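Local coordinates for periplasmic sugar-binding protein (Chloroflexus aurantiacus, PDB 4RXU) that binds D-glucose between its two lobes and probably serves as the solute-binding component of an ABC-type sugar transporter, at residues A282-Q285 with Y286-G290. Sequence-based numbering, arbitrary orientation.
Sequences ASVQ and YIIDG
Q285 reaches along the helix to D289, one turn on, and grips its carboxylate through the side-chain amide. With CG anti to the backbone N (chi1 -164°), the chain leaves CB, which lies against Y286 N, for CG, 3.7 Å from D289 OD2. A bend at chi2 then turns the amide: NE2 bonds to D289 OD1 at 3.2 Å and more weakly to OD2, while OE1 accepts from T364 N in the C-terminal segment. OD1 lies in the Q285 amide plane, yet NE2 approaches from above the carboxylate plane, the two planes being 40° apart. NE2 also lies 3.7 Å from I288 CG2. With an alanine here, the D289 carboxylate would probably lose this side-chain donor and T364 N the acceptor it uses. The same two residues, Q285 and D289, are also joined through the backbone, D289 N to Q285 O (2.9 Å). This is the C-terminal end of helix 281-288, which follows the edge strand 269-274 of the parallel four-stranded sheet in the periplasmic-binding-protein fold; a Schellman motif closes it, G290 taking positive phi and bonding N to I287 O. V284 CG1 meets I288 CD1 at 4.2 Å on the buried flank, where V284 also packs on F363 and on V348 and L352 of helix 348-354. Facing helix 253-264, the Y286 ring passes A282 O obliquely, CD1 3.5 Å from it, and its hydroxyl bonds to D261. I287 CG1, anti to its own carbonyl carbon (chi1 -70°), lies 3.2 Å from S283 O, which accepts I287 N at 2.8 Å.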
ATOM      1  N   ALA A 282      13.973   7.555   0.779  1.00  8.65           N
ATOM      2  CA  ALA A 282      14.639   7.667  -0.516  1.00  7.86           C
ATOM      3  C   ALA A 282      13.711   8.303  -1.523  1.00  8.56           C
ATOM      4  O   ALA A 282      14.170   8.990  -2.435  1.00  8.28           O
ATOM      5  CB  ALA A 282      15.134   6.307  -1.013  1.00  9.87           C
ATOM      6  N   SER A 283      12.407   8.068  -1.387  1.00  8.48           N
ATOM      7  CA  SER A 283      11.462   8.734  -2.293  1.00  9.37           C
ATOM      8  C   SER A 283      11.214  10.183  -1.927  1.00  7.60           C
ATOM      9  O   SER A 283      10.954  11.005  -2.808  1.00  9.31           O
ATOM     10  CB  SER A 283      10.113   8.000  -2.396  1.00  8.32           C
ATOM     11  OG  SER A 283      10.227   6.885  -3.246  1.00  9.34           O
ATOM     12  N   VAL A 284      11.239  10.500  -0.636  1.00  8.24           N
ATOM     13  CA  VAL A 284      11.164  11.910  -0.238  1.00 10.59           C
ATOM     14  C   VAL A 284      12.324  12.660  -0.898  1.00 11.04           C
ATOM     15  O   VAL A 284      12.142  13.755  -1.451  1.00  9.04           O
ATOM     16  CB  VAL A 284      11.193  12.082   1.289  1.00 11.35           C
ATOM     17  CG1 VAL A 284      11.214  13.565   1.684  1.00 11.67           C
ATOM     18  CG2 VAL A 284       9.965  11.422   1.895  1.00 10.05           C
ATOM     19  N   GLN A 285      13.508  12.045  -0.891  1.00  9.00           N
ATOM     20  CA  GLN A 285      14.654  12.692  -1.524  1.00  8.88           C
ATOM     21  C   GLN A 285      14.448  12.809  -3.031  1.00 10.38           C
ATOM     22  O   GLN A 285      14.748  13.836  -3.614  1.00 10.16           O
ATOM     23  CB  GLN A 285      15.941  11.958  -1.209  1.00  9.46           C
ATOM     24  CG  GLN A 285      17.187  12.795  -1.507  1.00  9.49           C
ATOM     25  CD  GLN A 285      17.244  14.109  -0.736  1.00  8.56           C
ATOM     26  OE1 GLN A 285      17.268  14.104   0.486  1.00 10.12           O
ATOM     27  NE2 GLN A 285      17.205  15.247  -1.459  1.00 11.53           N
ATOM     28  N   TYR A 286      13.974  11.751  -3.686  1.00  8.95           N
ATOM     29  CA  TYR A 286      13.619  11.887  -5.118  1.00  8.95           C
ATOM     30  C   TYR A 286      12.646  13.025  -5.362  1.00  9.87           C
ATOM     31  O   TYR A 286      12.773  13.727  -6.356  1.00  9.78           O
ATOM     32  CB  TYR A 286      13.015  10.617  -5.700  1.00  9.85           C
ATOM     33  CG  TYR A 286      13.992   9.622  -6.315  1.00  8.41           C
ATOM     34  CD1 TYR A 286      15.265   9.405  -5.785  1.00  9.36           C
ATOM     35  CD2 TYR A 286      13.603   8.828  -7.403  1.00  9.52           C
ATOM     36  CE1 TYR A 286      16.131   8.478  -6.356  1.00  8.88           C
ATOM     37  CE2 TYR A 286      14.454   7.891  -7.971  1.00  8.96           C
ATOM     38  CZ  TYR A 286      15.719   7.730  -7.462  1.00  9.85           C
ATOM     39  OH  TYR A 286      16.543   6.808  -8.030  1.00 13.04           O
ATOM     40  N   ILE A 287      11.651  13.180  -4.495  1.00  8.75           N
ATOM     41  CA  ILE A 287      10.670  14.261  -4.665  1.00 10.12           C
ATOM     42  C   ILE A 287      11.360  15.613  -4.554  1.00  9.97           C
ATOM     43  O   ILE A 287      11.189  16.483  -5.418  1.00  9.97           O
ATOM     44  CB  ILE A 287       9.509  14.148  -3.672  1.00  9.50           C
ATOM     45  CG1 ILE A 287       8.654  12.931  -4.042  1.00 10.01           C
ATOM     46  CG2 ILE A 287       8.659  15.412  -3.687  1.00  9.27           C
ATOM     47  CD1 ILE A 287       7.664  12.519  -2.981  1.00 12.97           C
ATOM     48  N   ILE A 288      12.200  15.764  -3.545  1.00  9.00           N
ATOM     49  CA  ILE A 288      12.976  17.010  -3.386  1.00  8.46           C
ATOM     50  C   ILE A 288      13.781  17.304  -4.653  1.00  8.34           C
ATOM     51  O   ILE A 288      13.787  18.446  -5.153  1.00 11.66           O
ATOM     52  CB  ILE A 288      13.916  16.927  -2.165  1.00  8.30           C
ATOM     53  CG1 ILE A 288      13.100  16.898  -0.872  1.00  8.86           C
ATOM     54  CG2 ILE A 288      14.889  18.099  -2.192  1.00  9.54           C
ATOM     55  CD1 ILE A 288      13.874  16.518   0.353  1.00 13.23           C
ATOM     56  N   ASP A 289      14.422  16.264  -5.182  1.00  9.69           N
ATOM     57  CA  ASP A 289      15.343  16.376  -6.295  1.00 12.26           C
ATOM     58  C   ASP A 289      14.684  16.344  -7.669  1.00  9.51           C
ATOM     59  O   ASP A 289      15.387  16.389  -8.689  1.00 11.97           O
ATOM     60  CB  ASP A 289      16.377  15.264  -6.242  1.00 11.85           C
ATOM     61  CG  ASP A 289      17.312  15.362  -5.047  1.00 12.26           C
ATOM     62  OD1 ASP A 289      17.422  16.422  -4.411  1.00 15.04           O
ATOM     63  OD2 ASP A 289      17.961  14.351  -4.742  1.00 11.00           O
ATOM     64  N   GLY A 290      13.360  16.275  -7.713  1.00 10.69           N
ATOM     65  CA  GLY A 290      12.636  16.329  -8.977  1.00 11.02           C
ATOM     66  C   GLY A 290      12.626  15.039  -9.778  1.00 11.96           C
ATOM     67  O   GLY A 290      12.453  15.072 -10.986  1.00 17.31           O
TER